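Local coordinates for aeromonas extracellular serine protease (Aeromonas sobria, PDB 3WQB), which cleaves peptide bonds after paired basic residues, one of them lysine, as a calcium-binding secreted serine protease of the furin subfamily and a probable virulence factor, at residues D44-R49 against N314-N319. The protein carries 1 engineered substitution. Residues are numbered along the deposited sequence; the frame is centred on the assembly and turned at random.
Sequences DGFSAR and NRLHGN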
ATOM      1  N   ASP A  44       3.614  25.947  -9.973  1.00 13.04           N
ATOM      2  CA  ASP A  44       2.522  25.795  -9.022  1.00 12.73           C
ATOM      3  C   ASP A  44       1.524  24.671  -9.321  1.00 12.34           C
ATOM      4  O   ASP A  44       0.678  24.374  -8.480  1.00 12.68           O
ATOM      5  CB  ASP A  44       1.811  27.141  -8.754  1.00 13.10           C
ATOM      6  CG  ASP A  44       1.155  27.747  -9.997  1.00 14.57           C
ATOM      7  OD1 ASP A  44       0.920  27.022 -10.990  1.00 15.23           O
ATOM      8  OD2 ASP A  44       0.862  28.970  -9.950  1.00 16.53           O
ATOM      9  N   GLY A  45       1.631  24.027 -10.486  1.00 12.09           N
ATOM     10  CA  GLY A  45       0.628  23.018 -10.871  1.00 12.17           C
ATOM     11  C   GLY A  45      -0.806  23.545 -10.869  1.00 12.08           C
ATOM     12  O   GLY A  45      -1.758  22.783 -10.655  1.00 12.59           O
ATOM     13  N   PHE A  46      -0.946  24.853 -11.121  1.00 12.39           N
ATOM     14  CA  PHE A  46      -2.232  25.580 -11.101  1.00 12.39           C
ATOM     15  C   PHE A  46      -2.798  25.831  -9.700  1.00 12.55           C
ATOM     16  O   PHE A  46      -3.914  26.339  -9.548  1.00 13.44           O
ATOM     17  CB  PHE A  46      -3.281  24.952 -12.027  1.00 12.32           C
ATOM     18  CG  PHE A  46      -2.821  24.780 -13.448  1.00 12.14           C
ATOM     19  CD1 PHE A  46      -2.670  25.884 -14.291  1.00 12.75           C
ATOM     20  CD2 PHE A  46      -2.558  23.506 -13.957  1.00 11.82           C
ATOM     21  CE1 PHE A  46      -2.267  25.719 -15.613  1.00 13.33           C
ATOM     22  CE2 PHE A  46      -2.149  23.331 -15.282  1.00 13.21           C
ATOM     23  CZ  PHE A  46      -2.001  24.445 -16.116  1.00 12.06           C
ATOM     24  N   SER A  47      -2.016  25.491  -8.679  1.00 12.90           N
ATOM     25  CA  SER A  47      -2.353  25.818  -7.300  1.00 13.43           C
ATOM     26  C   SER A  47      -1.819  27.207  -6.961  1.00 14.00           C
ATOM     27  O   SER A  47      -1.201  27.865  -7.802  1.00 13.86           O
ATOM     28  CB  SER A  47      -1.772  24.774  -6.344  1.00 13.34           C
ATOM     29  OG  SER A  47      -0.420  25.056  -6.029  1.00 13.20           O
ATOM     30  N   ALA A  48      -2.033  27.633  -5.719  1.00 14.55           N
ATOM     31  CA  ALA A  48      -1.675  28.989  -5.300  1.00 15.41           C
ATOM     32  C   ALA A  48      -0.167  29.244  -5.233  1.00 15.82           C
ATOM     33  O   ALA A  48       0.271  30.386  -5.352  1.00 17.30           O
ATOM     34  CB  ALA A  48      -2.337  29.333  -3.978  1.00 15.66           C
ATOM     35  N   ARG A  49       0.634  28.192  -5.051  1.00 16.19           N
ATOM     36  CA  ARG A  49       2.090  28.374  -5.005  1.00 16.23           C
ATOM     37  C   ARG A  49       2.847  27.151  -5.494  1.00 15.87           C
ATOM     38  O   ARG A  49       2.305  26.049  -5.521  1.00 16.28           O
ATOM     39  CB  ARG A  49       2.572  28.773  -3.597  1.00 16.87           C
ATOM     40  CG  ARG A  49       2.637  27.631  -2.583  1.00 17.31           C
ATOM     41  CD  ARG A  49       3.607  27.978  -1.456  1.00 18.45           C
ATOM     42  NE  ARG A  49       3.628  26.962  -0.400  1.00 18.52           N
ATOM     43  CZ  ARG A  49       4.397  25.872  -0.405  1.00 19.35           C
ATOM     44  NH1 ARG A  49       5.225  25.626  -1.413  1.00 19.89           N
ATOM     45  NH2 ARG A  49       4.331  25.013   0.601  1.00 19.05           N
ATOM     46  N   ASN A 314      -8.119  25.130  -7.781  1.00 13.89           N
ATOM     47  CA  ASN A 314      -7.115  24.844  -8.796  1.00 13.28           C
ATOM     48  C   ASN A 314      -7.489  25.527 -10.113  1.00 13.29           C
ATOM     49  O   ASN A 314      -8.607  25.355 -10.600  1.00 13.69           O
ATOM     50  CB  ASN A 314      -6.930  23.347  -8.988  1.00 12.96           C
ATOM     51  CG  ASN A 314      -5.795  23.044  -9.921  1.00 12.56           C
ATOM     52  OD1 ASN A 314      -5.946  23.115 -11.144  1.00 12.66           O
ATOM     53  ND2 ASN A 314      -4.623  22.763  -9.357  1.00 12.15           N
ATOM     54  N   ARG A 315      -6.565  26.305 -10.675  1.00 13.10           N
ATOM     55  CA  ARG A 315      -6.909  27.141 -11.834  1.00 13.14           C
ATOM     56  C   ARG A 315      -7.189  26.378 -13.129  1.00 13.18           C
ATOM     57  O   ARG A 315      -7.774  26.937 -14.062  1.00 14.04           O
ATOM     58  CB  ARG A 315      -5.844  28.215 -12.086  1.00 13.35           C
ATOM     59  CG  ARG A 315      -5.596  29.143 -10.903  1.00 14.95           C
ATOM     60  CD  ARG A 315      -4.670  30.312 -11.278  1.00 16.80           C
ATOM     61  NE  ARG A 315      -3.455  29.864 -11.968  1.00 18.10           N
ATOM     62  CZ  ARG A 315      -2.359  29.397 -11.365  1.00 18.52           C
ATOM     63  NH1 ARG A 315      -2.287  29.333 -10.042  1.00 17.82           N
ATOM     64  NH2 ARG A 315      -1.323  29.000 -12.091  1.00 19.71           N
ATOM     65  N   LEU A 316      -6.783  25.112 -13.199  1.00 12.94           N
ATOM     66  CA  LEU A 316      -7.044  24.318 -14.386  1.00 12.79           C
ATOM     67  C   LEU A 316      -8.522  23.960 -14.519  1.00 12.83           C
ATOM     68  O   LEU A 316      -9.001  23.696 -15.619  1.00 13.51           O
ATOM     69  CB  LEU A 316      -6.181  23.052 -14.370  1.00 12.16           C
ATOM     70  CG  LEU A 316      -6.311  22.045 -15.521  1.00 12.28           C
ATOM     71  CD1 LEU A 316      -5.939  22.690 -16.842  1.00 13.66           C
ATOM     72  CD2 LEU A 316      -5.451  20.826 -15.260  1.00 13.74           C
ATOM     73  N   HIS A 317      -9.234  23.933 -13.398  1.00 13.01           N
ATOM     74  CA  HIS A 317     -10.620  23.454 -13.382  1.00 13.28           C
ATOM     75  C   HIS A 317     -11.596  24.499 -13.896  1.00 14.13           C
ATOM     76  O   HIS A 317     -11.435  25.683 -13.629  1.00 14.38           O
ATOM     77  CB  HIS A 317     -11.005  23.021 -11.967  1.00 12.84           C
ATOM     78  CG  HIS A 317     -10.308  21.774 -11.502  1.00 11.82           C
ATOM     79  ND1 HIS A 317     -10.980  20.762 -10.858  1.00 12.30           N
ATOM     80  CD2 HIS A 317      -9.010  21.383 -11.572  1.00 12.48           C
ATOM     81  CE1 HIS A 317     -10.130  19.794 -10.553  1.00 11.68           C
ATOM     82  NE2 HIS A 317      -8.928  20.148 -10.973  1.00 11.57           N
ATOM     83  N   GLY A 318     -12.599  24.045 -14.644  1.00 14.82           N
ATOM     84  CA  GLY A 318     -13.620  24.938 -15.208  1.00 15.93           C
ATOM     85  C   GLY A 318     -13.007  26.113 -15.939  1.00 16.41           C
ATOM     86  O   GLY A 318     -13.463  27.260 -15.799  1.00 17.10           O
ATOM     87  N   ASN A 319     -11.972  25.813 -16.717  1.00 16.90           N
ATOM     88  CA  ASN A 319     -11.167  26.807 -17.410  1.00 17.69           C
ATOM     89  C   ASN A 319     -11.279  26.590 -18.911  1.00 18.27           C
ATOM     90  O   ASN A 319     -10.663  25.678 -19.462  1.00 17.57           O
ATOM     91  CB  ASN A 319      -9.710  26.702 -16.939  1.00 17.88           C
ATOM     92  CG  ASN A 319      -8.833  27.810 -17.485  1.00 19.10           C
ATOM     93  OD1 ASN A 319      -8.963  28.215 -18.641  1.00 20.01           O
ATOM     94  ND2 ASN A 319      -7.911  28.286 -16.661  1.00 20.51           N
TER
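Over one face of the Phe46 ring sits Leu316, its CB 4.1 Å from the ring centroid in a CH-pi contact, while Asn314 OD1 and Arg315 NH2 approach the ring obliquely. The Arg315 guanidinium has Phe46 CA and O against one face and Asp44 and Ser47 O near its edge. The Arg315 chain bends at chi3 (-49°), which turns NE, and crosses the Asp44 side chain at about a right angle; NH1 and NH2 join the carboxylate end-on in a salt bridge. Arg315 NH2 meets both carboxylate oxygens on their syn sides, tilted somewhat out of plane, at 3.1 Å from Asp44 OD2, whereas Arg315 NH1 reaches OD2 from above that plane and donates to Ser47 O at 2.9 Å in a bent bond, from above the carbonyl plane. Arg315 N points almost straight at Phe46 O (2.9 Å, 178°), and Asn314 ND2 donates to Gly45 O (3.1 Å) and to Gly287 O. Each segment contains an Asx turn: Asp44 OD1 accepts from the Phe46 amide, Asn314 OD1 from that of Leu316. Val294 of strand 293-296 touches both Phe46 and Leu316. Ion pair, backbone bonds and apolar packing thus join two irregular loops of the subtilisin domain, and the two charges probably offset one another in part, at a solvent-exposed arginine.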